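Local structure of putative carboxynorspermidine decarboxylase protein (Sinorhizobium meliloti, 3MT1) at residues S43-M48 against E68-E73; S261-E264 against D269-I272; V327-F332 against R353-A358. The protein probably decarboxylates carboxynorspermidine and carboxyspermidine to norspermidine and spermidine with the help of pyridoxal 5'-phosphate, working as a homodimer. All blocks are in the same frame, centred on the assembly; numbering follows the deposited sequence.

The three contacts follow one another along the chain, each closing before the next opens. Contact 1 belongs to the parallel eight-stranded barrel, where the short helix 45-49 meets the C-terminal part of helix 60-70. Contacts 2 and 3 lie beyond it in the part of the chain built round the mixed sheet. Between centres, contact 1 stands about 28 Å from contact 2 and about 22 Å from contact 3, whereas contacts 2 and 3, about 14 Å apart, touch: Asp269 OD1 and Lys328 NZ form a salt bridge of 2.8 Å. Asp269 is a predicted substrate-binding residue. All three contacts touch the second subunit, consistent with an enzyme that works as a homodimer.

Contact 1 of 3, residues S43-M48 against E68-E73; sequences SVFDLM and ERFGKE
The backbones come closest at Phe45 and Phe70, whose CA atoms are 5.8 Å apart, where the first turn of helix 45-49 meets the C-terminal part of helix 60-70. Segment 68-73 leaves helical geometry at Gly71, whose positive phi (77°) suits glycine, and then runs toward strand 73-77. The Phe70 ring presents its edge to the face of Phe45 in a T-shaped pair, with centroids 5.0 Å apart and planes at 61°. Phe70 CD2 makes the closest approach, 3.5 Å from Phe45 CG, offset toward the ring's rim. The two helices follow strands 31-35 and 54-57 of the eight-stranded alpha/beta barrel of this decarboxylase family, and both phenylalanines also lean on Leu34 of strand 31-35. With CG of Phe70 turned opposite its own backbone N (chi1 -164°), the ring reaches toward Met48, a selenomethionine, whose CB lies 4.3 Å from Phe70 CE2. At the edge of the Phe45 ring, in its plane, sits Arg69 O, 3.6 Å from Phe45 CD2. A water donates to Asp46 OD1 at 2.7 Å and, weakly, to Arg69 O. The guanidinium of Arg69 leads away to a salt bridge with Glu361 of the second subunit.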
loop_
_atom_site.group_PDB
_atom_site.type_symbol
_atom_site.label_atom_id
_atom_site.label_comp_id
_atom_site.label_asym_id
_atom_site.label_seq_id
_atom_site.Cartn_x
_atom_site.Cartn_y
_atom_site.Cartn_z
ATOM N N SER B 43 -2.219 20.699 -0.316
ATOM C CA SER B 43 -1.570 21.927 -0.768
ATOM C C SER B 43 -2.177 22.560 -2.033
ATOM O O SER B 43 -1.811 23.710 -2.385
ATOM C CB SER B 43 -0.081 21.696 -1.018
ATOM O OG SER B 43 0.078 20.692 -1.999
ATOM N N VAL B 44 -3.063 21.820 -2.723
ATOM C CA VAL B 44 -3.762 22.360 -3.872
ATOM C C VAL B 44 -5.238 22.636 -3.576
ATOM O O VAL B 44 -5.983 23.040 -4.467
ATOM C CB VAL B 44 -3.576 21.496 -5.196
ATOM C CG1 VAL B 44 -2.092 21.339 -5.571
ATOM C CG2 VAL B 44 -4.292 20.145 -5.122
ATOM N N PHE B 45 -5.667 22.449 -2.333
ATOM C CA PHE B 45 -7.038 22.785 -1.989
ATOM C C PHE B 45 -7.408 24.261 -2.223
ATOM O O PHE B 45 -8.532 24.576 -2.609
ATOM C CB PHE B 45 -7.346 22.410 -0.547
ATOM C CG PHE B 45 -7.448 20.934 -0.307
ATOM C CD1 PHE B 45 -7.415 20.030 -1.356
ATOM C CD2 PHE B 45 -7.602 20.447 0.975
ATOM C CE1 PHE B 45 -7.508 18.691 -1.117
ATOM C CE2 PHE B 45 -7.712 19.070 1.201
ATOM C CZ PHE B 45 -7.663 18.220 0.160
ATOM N N ASP B 46 -6.463 25.158 -1.986
ATOM C CA ASP B 46 -6.680 26.582 -2.223
ATOM C C ASP B 46 -7.063 26.820 -3.653
ATOM O O ASP B 46 -7.946 27.632 -3.927
ATOM C CB ASP B 46 -5.462 27.429 -1.814
ATOM C CG ASP B 46 -5.394 27.642 -0.289
ATOM O OD1 ASP B 46 -6.483 27.608 0.342
ATOM O OD2 ASP B 46 -4.279 27.826 0.291
ATOM N N LEU B 47 -6.436 26.091 -4.568
ATOM C CA LEU B 47 -6.837 26.197 -5.957
ATOM C C LEU B 47 -8.225 25.595 -6.230
ATOM O O LEU B 47 -9.010 26.217 -6.913
ATOM C CB LEU B 47 -5.755 25.688 -6.918
ATOM C CG LEU B 47 -6.182 25.363 -8.355
ATOM C CD1 LEU B 47 -6.371 26.626 -9.226
ATOM C CD2 LEU B 47 -5.172 24.424 -8.989
HETATM N N MSE B 48 -8.557 24.447 -5.646
HETATM C CA MSE B 48 -9.837 23.788 -5.927
HETATM C C MSE B 48 -11.057 24.413 -5.223
HETATM O O MSE B 48 -12.179 24.324 -5.728
HETATM C CB MSE B 48 -9.751 22.297 -5.572
HETATM C CG MSE B 48 -8.670 21.588 -6.299
HETATM SE SE MSE B 48 -8.267 19.830 -5.621
HETATM C CE MSE B 48 -9.695 18.877 -6.452
ATOM N N GLU B 68 -10.500 21.219 8.193
ATOM C CA GLU B 68 -9.372 22.117 8.489
ATOM C C GLU B 68 -8.668 22.720 7.298
ATOM O O GLU B 68 -8.184 23.822 7.393
ATOM C CB GLU B 68 -8.355 21.452 9.415
ATOM C CG GLU B 68 -8.974 21.178 10.795
ATOM C CD GLU B 68 -8.027 20.566 11.810
ATOM O OE1 GLU B 68 -6.827 20.386 11.492
ATOM O OE2 GLU B 68 -8.486 20.258 12.930
ATOM N N ARG B 69 -8.599 22.033 6.168
ATOM C CA ARG B 69 -7.784 22.555 5.068
ATOM C C ARG B 69 -8.625 22.827 3.843
ATOM O O ARG B 69 -8.160 23.440 2.907
ATOM C CB ARG B 69 -6.696 21.546 4.629
ATOM C CG ARG B 69 -5.666 21.139 5.610
ATOM C CD ARG B 69 -4.851 22.281 6.067
ATOM N NE ARG B 69 -3.866 21.834 7.021
ATOM C CZ ARG B 69 -2.831 22.567 7.426
ATOM N NH1 ARG B 69 -2.643 23.803 6.942
ATOM N NH2 ARG B 69 -1.968 22.048 8.307
ATOM N N PHE B 70 -9.830 22.299 3.780
ATOM C CA PHE B 70 -10.610 22.565 2.592
ATOM C C PHE B 70 -11.705 23.556 2.875
ATOM O O PHE B 70 -11.909 24.466 2.090
ATOM C CB PHE B 70 -11.169 21.288 1.970
ATOM C CG PHE B 70 -11.663 21.477 0.549
ATOM C CD1 PHE B 70 -12.823 22.204 0.283
ATOM C CD2 PHE B 70 -10.960 20.941 -0.514
ATOM C CE1 PHE B 70 -13.244 22.391 -1.015
ATOM C CE2 PHE B 70 -11.404 21.093 -1.827
ATOM C CZ PHE B 70 -12.532 21.800 -2.081
ATOM N N GLY B 71 -12.391 23.395 4.010
ATOM C CA GLY B 71 -13.463 24.301 4.407
ATOM C C GLY B 71 -14.741 24.041 3.641
ATOM O O GLY B 71 -14.874 22.998 2.989
ATOM N N LYS B 72 -15.673 24.992 3.714
ATOM C CA LYS B 72 -16.982 24.909 3.038
ATOM C C LYS B 72 -17.793 23.726 3.620
ATOM O O LYS B 72 -17.722 23.492 4.822
ATOM C CB LYS B 72 -16.842 24.845 1.502
ATOM C CG LYS B 72 -16.252 26.127 0.817
ATOM C CD LYS B 72 -16.594 26.128 -0.697
ATOM C CE LYS B 72 -16.304 27.460 -1.388
ATOM N NZ LYS B 72 -16.693 27.433 -2.848
ATOM N N GLU B 73 -18.551 23.002 2.809
ATOM C CA GLU B 73 -19.351 21.897 3.329
ATOM C C GLU B 73 -18.519 20.608 3.487
ATOM O O GLU B 73 -17.804 20.189 2.551
ATOM C CB GLU B 73 -20.543 21.620 2.394
ATOM C CG GLU B 73 -21.896 21.723 3.111
ATOM C CD GLU B 73 -23.083 21.307 2.263
ATOM O OE1 GLU B 73 -23.547 22.156 1.447
ATOM O OE2 GLU B 73 -23.551 20.156 2.455
HETATM O O HOH W 1 -8.678 26.031 0.640
#

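Contact 2 of 3, residues S261-E264 against D269-I272; sequences SSIE and DLLI
Ile263 supplies most of the apolar packing, sending its two branches to two successive leucines. Its CD1 rests 3.7 Å from Leu271 CB and also approaches Leu271 CD1 at 4.0 Å, while CG2 meets Leu270 CD1 at 4.1 Å; the isoleucine crosses each leucine at about a right angle. The chi1 of Ile263 (61°) sets CG1 between the backbone N and the carbonyl carbon and leaves CG2 beside the N, which parts the branches between the neighbours. With CG of Glu264 opposite the backbone N (chi1 -174°) and its chain extended, the methylenes lie alongside Leu271 CD2, which is 3.8 Å from Glu264 CB; the carboxylate oxygen Glu264 OE1 also comes within 3.7 Å of Leu271 CD2 in van der Waals contact.

The polar interactions lead outward. Glu264 OE2 forms a salt bridge with Lys328 of the second subunit, and Ser262, the N-cap residue of helix 263-266, bonds through OG to Asp299. Asp269, predicted to bind substrate, has its CB pointing away from the contact.

The contact joins two consecutive short helices, 263-266 and 268-273, that follow strand 255-259 of the mixed sheet, with Ile263 also packing on Phe301 of strand 300-306.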
loop_
_atom_site.group_PDB
_atom_site.type_symbol
_atom_site.label_atom_id
_atom_site.label_comp_id
_atom_site.label_asym_id
_atom_site.label_seq_id
_atom_site.Cartn_x
_atom_site.Cartn_y
_atom_site.Cartn_z
ATOM N N SER B 261 11.174 3.729 -9.203
ATOM C CA SER B 261 9.897 3.778 -8.549
ATOM C C SER B 261 9.410 2.344 -8.434
ATOM O O SER B 261 10.093 1.427 -8.896
ATOM C CB SER B 261 8.931 4.589 -9.413
ATOM O OG SER B 261 7.647 4.722 -8.833
ATOM N N SER B 262 8.226 2.150 -7.852
ATOM C CA SER B 262 7.632 0.827 -7.649
ATOM C C SER B 262 6.100 0.926 -7.650
ATOM O O SER B 262 5.526 1.755 -6.933
ATOM C CB SER B 262 8.119 0.291 -6.311
ATOM O OG SER B 262 7.566 -0.960 -5.995
ATOM N N ILE B 263 5.427 0.098 -8.455
ATOM C CA ILE B 263 3.968 0.127 -8.437
ATOM C C ILE B 263 3.394 -0.234 -7.074
ATOM O O ILE B 263 2.334 0.274 -6.711
ATOM C CB ILE B 263 3.268 -0.710 -9.556
ATOM C CG1 ILE B 263 3.605 -2.205 -9.463
ATOM C CG2 ILE B 263 3.611 -0.176 -10.919
ATOM C CD1 ILE B 263 2.573 -3.059 -10.114
ATOM N N GLU B 264 4.094 -1.066 -6.300
ATOM C CA GLU B 264 3.560 -1.422 -5.002
ATOM C C GLU B 264 3.562 -0.225 -4.059
ATOM O O GLU B 264 2.616 -0.025 -3.281
ATOM C CB GLU B 264 4.269 -2.634 -4.354
ATOM C CG GLU B 264 3.557 -3.027 -3.062
ATOM C CD GLU B 264 3.955 -4.375 -2.516
ATOM O OE1 GLU B 264 4.513 -5.179 -3.275
ATOM O OE2 GLU B 264 3.743 -4.628 -1.317
ATOM N N ASP B 269 -2.907 0.833 -6.785
ATOM C CA ASP B 269 -4.053 0.359 -7.574
ATOM C C ASP B 269 -3.631 -0.474 -8.782
ATOM O O ASP B 269 -4.302 -1.443 -9.115
ATOM C CB ASP B 269 -5.022 1.494 -7.964
ATOM C CG ASP B 269 -6.207 1.635 -6.960
ATOM O OD1 ASP B 269 -5.998 1.348 -5.771
ATOM O OD2 ASP B 269 -7.344 2.014 -7.346
ATOM N N LEU B 270 -2.513 -0.137 -9.412
ATOM C CA LEU B 270 -2.031 -0.954 -10.532
ATOM C C LEU B 270 -1.689 -2.357 -10.111
ATOM O O LEU B 270 -1.958 -3.315 -10.840
ATOM C CB LEU B 270 -0.821 -0.348 -11.251
ATOM C CG LEU B 270 -0.992 1.108 -11.709
ATOM C CD1 LEU B 270 0.221 1.530 -12.508
ATOM C CD2 LEU B 270 -2.334 1.293 -12.503
ATOM N N LEU B 271 -1.077 -2.496 -8.941
ATOM C CA LEU B 271 -0.780 -3.815 -8.479
ATOM C C LEU B 271 -2.073 -4.505 -8.064
ATOM O O LEU B 271 -2.317 -5.619 -8.497
ATOM C CB LEU B 271 0.256 -3.800 -7.365
ATOM C CG LEU B 271 0.642 -5.188 -6.815
ATOM C CD1 LEU B 271 1.188 -6.128 -7.908
ATOM C CD2 LEU B 271 1.649 -5.049 -5.688
ATOM N N ILE B 272 -2.896 -3.844 -7.254
ATOM C CA ILE B 272 -4.129 -4.445 -6.715
ATOM C C ILE B 272 -5.083 -5.015 -7.779
ATOM O O ILE B 272 -5.620 -6.127 -7.640
ATOM C CB ILE B 272 -4.943 -3.445 -5.868
ATOM C CG1 ILE B 272 -4.119 -2.926 -4.701
ATOM C CG2 ILE B 272 -6.154 -4.135 -5.320
ATOM C CD1 ILE B 272 -4.842 -1.889 -3.823
#

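Contact 3 of 3, residues V327-F332 against R353-A358; sequences VKKNWF and REFTYA
Lys329 leaves its backbone with CG between the N and the carbonyl carbon (chi1 62°), runs extended, and bends at its last torsion (chi4 53°), which carries NZ to the far end of the Phe355 ring. That ring has its CG turned away from its own carbonyl carbon (chi1 -56°). The two side chains come from opposite directions, and Lys329 NZ lies 3.4 Å from Phe355 CZ, while the preceding carbon, Lys329 CE, is 3.8 Å from that same CZ. Lys329 NZ is hydrogen-bonded to the carbonyl oxygen of Ser363 of the second subunit, so the phenyl group packs beside a nitrogen held by the dimer interface.

The indole of Trp331 meets the base of Phe355, its CH2 being 4.1 Å from Phe355 CB and equally far from Thr356 O. Arg353 CG sits 3.6 Å above one face of the Phe355 ring, toward its rim, and Phe355 CD2 in turn lies over one face of the guanidinium, again toward the rim. Arg353 NH1 donates to Glu354 O at 2.9 Å, the oxygen close to the guanidinium plane although the donor stands above the carbonyl plane, and also forms a salt bridge with Asp359. Replacing Phe355 by an alanine would probably open a gap beside Lys329 CE and NZ and take away the ring that packs on Arg353, although the polar bonds of Arg353 and Lys329 could remain.

Within the loop, Phe332 N donates to Asn330 OD1 at 3.1 Å, on a lone pair in the carbonyl plane, making an Asx turn.

The loop lies between strands 315-318 and 339-343, with Asn330 touching helix 263-266, and faces the link from strand 349-353 to helix 357-362. Tyr360 of that helix meets the Trp331 ring edge-to-face.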
loop_
_atom_site.group_PDB
_atom_site.type_symbol
_atom_site.label_atom_id
_atom_site.label_comp_id
_atom_site.label_asym_id
_atom_site.label_seq_id
_atom_site.Cartn_x
_atom_site.Cartn_y
_atom_site.Cartn_z
ATOM N N VAL B 327 -2.718 8.849 -1.908
ATOM C CA VAL B 327 -3.370 8.538 -0.643
ATOM C C VAL B 327 -2.973 7.141 -0.077
ATOM O O VAL B 327 -3.332 6.793 1.039
ATOM C CB VAL B 327 -4.909 8.566 -0.809
ATOM C CG1 VAL B 327 -5.473 10.036 -0.796
ATOM C CG2 VAL B 327 -5.306 7.778 -2.063
ATOM N N LYS B 328 -2.251 6.342 -0.863
ATOM C CA LYS B 328 -1.998 4.981 -0.447
ATOM C C LYS B 328 -0.554 4.582 -0.697
ATOM O O LYS B 328 -0.221 3.416 -0.698
ATOM C CB LYS B 328 -3.020 3.994 -1.038
ATOM C CG LYS B 328 -3.208 4.058 -2.556
ATOM C CD LYS B 328 -4.111 2.899 -3.029
ATOM C CE LYS B 328 -5.513 3.378 -3.309
ATOM N NZ LYS B 328 -6.506 2.311 -3.202
ATOM N N LYS B 329 0.307 5.570 -0.866
ATOM C CA LYS B 329 1.714 5.300 -1.020
ATOM C C LYS B 329 2.334 4.778 0.263
ATOM O O LYS B 329 1.910 5.124 1.369
ATOM C CB LYS B 329 2.427 6.553 -1.492
ATOM C CG LYS B 329 2.362 7.752 -0.546
ATOM C CD LYS B 329 3.071 8.966 -1.193
ATOM C CE LYS B 329 2.549 10.293 -0.597
ATOM N NZ LYS B 329 2.656 10.210 0.891
ATOM N N ASN B 330 3.354 3.954 0.121
ATOM C CA ASN B 330 3.980 3.334 1.286
ATOM C C ASN B 330 5.519 3.149 1.114
ATOM O O ASN B 330 6.090 3.429 0.037
ATOM C CB ASN B 330 3.294 1.998 1.534
ATOM C CG ASN B 330 3.364 1.110 0.328
ATOM O OD1 ASN B 330 4.376 0.440 0.109
ATOM N ND2 ASN B 330 2.314 1.133 -0.507
ATOM N N TRP B 331 6.158 2.620 2.157
ATOM C CA TRP B 331 7.606 2.499 2.234
ATOM C C TRP B 331 8.105 1.089 1.909
ATOM O O TRP B 331 9.170 0.666 2.350
ATOM C CB TRP B 331 8.010 2.834 3.646
ATOM C CG TRP B 331 8.029 4.261 3.908
ATOM C CD1 TRP B 331 7.237 4.938 4.778
ATOM C CD2 TRP B 331 8.891 5.231 3.291
ATOM N NE1 TRP B 331 7.557 6.272 4.752
ATOM C CE2 TRP B 331 8.573 6.482 3.858
ATOM C CE3 TRP B 331 9.908 5.158 2.325
ATOM C CZ2 TRP B 331 9.234 7.666 3.487
ATOM C CZ3 TRP B 331 10.574 6.327 1.958
ATOM C CH2 TRP B 331 10.244 7.562 2.540
ATOM N N PHE B 332 7.311 0.344 1.141
ATOM C CA PHE B 332 7.699 -0.977 0.722
ATOM C C PHE B 332 9.124 -0.998 0.163
ATOM O O PHE B 332 9.484 -0.164 -0.702
ATOM C CB PHE B 332 6.746 -1.392 -0.351
ATOM C CG PHE B 332 7.046 -2.723 -0.938
ATOM C CD1 PHE B 332 6.959 -3.881 -0.159
ATOM C CD2 PHE B 332 7.409 -2.825 -2.276
ATOM C CE1 PHE B 332 7.231 -5.131 -0.713
ATOM C CE2 PHE B 332 7.673 -4.085 -2.846
ATOM C CZ PHE B 332 7.573 -5.228 -2.068
ATOM N N ARG B 353 6.503 18.857 -0.982
ATOM C CA ARG B 353 6.855 17.958 0.109
ATOM C C ARG B 353 7.839 16.925 -0.375
ATOM O O ARG B 353 7.613 16.254 -1.380
ATOM C CB ARG B 353 5.610 17.237 0.633
ATOM C CG ARG B 353 5.839 16.139 1.704
ATOM C CD ARG B 353 6.253 16.680 3.075
ATOM N NE ARG B 353 5.888 15.758 4.148
ATOM C CZ ARG B 353 6.716 14.904 4.758
ATOM N NH1 ARG B 353 8.008 14.821 4.407
ATOM N NH2 ARG B 353 6.246 14.111 5.729
ATOM N N GLU B 354 8.932 16.795 0.366
ATOM C CA GLU B 354 9.981 15.862 0.041
ATOM C C GLU B 354 10.023 14.877 1.201
ATOM O O GLU B 354 9.978 15.296 2.361
ATOM C CB GLU B 354 11.281 16.630 -0.027
ATOM C CG GLU B 354 12.279 16.203 -1.094
ATOM C CD GLU B 354 13.459 17.215 -1.219
ATOM O OE1 GLU B 354 13.831 17.853 -0.187
ATOM O OE2 GLU B 354 14.016 17.367 -2.338
ATOM N N PHE B 355 10.076 13.577 0.887
ATOM C CA PHE B 355 10.119 12.547 1.904
ATOM C C PHE B 355 11.551 12.109 2.116
ATOM O O PHE B 355 12.283 11.849 1.164
ATOM C CB PHE B 355 9.192 11.380 1.583
ATOM C CG PHE B 355 7.734 11.795 1.364
ATOM C CD1 PHE B 355 7.216 11.934 0.079
ATOM C CD2 PHE B 355 6.897 12.068 2.452
ATOM C CE1 PHE B 355 5.891 12.327 -0.118
ATOM C CE2 PHE B 355 5.597 12.460 2.273
ATOM C CZ PHE B 355 5.074 12.586 0.996
ATOM N N THR B 356 11.964 12.066 3.377
ATOM C CA THR B 356 13.347 11.890 3.705
ATOM C C THR B 356 13.507 10.612 4.522
ATOM O O THR B 356 12.521 9.983 4.918
ATOM C CB THR B 356 13.795 13.063 4.551
ATOM O OG1 THR B 356 13.144 12.970 5.813
ATOM C CG2 THR B 356 13.413 14.381 3.892
ATOM N N TYR B 357 14.750 10.252 4.805
ATOM C CA TYR B 357 15.060 9.109 5.639
ATOM C C TYR B 357 14.278 9.118 6.960
ATOM O O TYR B 357 13.744 8.087 7.411
ATOM C CB TYR B 357 16.586 9.032 5.901
ATOM C CG TYR B 357 16.928 7.951 6.872
ATOM C CD1 TYR B 357 16.906 6.614 6.473
ATOM C CD2 TYR B 357 17.225 8.243 8.198
ATOM C CE1 TYR B 357 17.208 5.601 7.361
ATOM C CE2 TYR B 357 17.522 7.226 9.112
ATOM C CZ TYR B 357 17.503 5.912 8.670
ATOM O OH TYR B 357 17.747 4.890 9.521
ATOM N N ALA B 358 14.215 10.287 7.578
ATOM C CA ALA B 358 13.545 10.430 8.863
ATOM C C ALA B 358 12.034 10.110 8.745
ATOM O O ALA B 358 11.447 9.591 9.681
ATOM C CB ALA B 358 13.782 11.833 9.432
#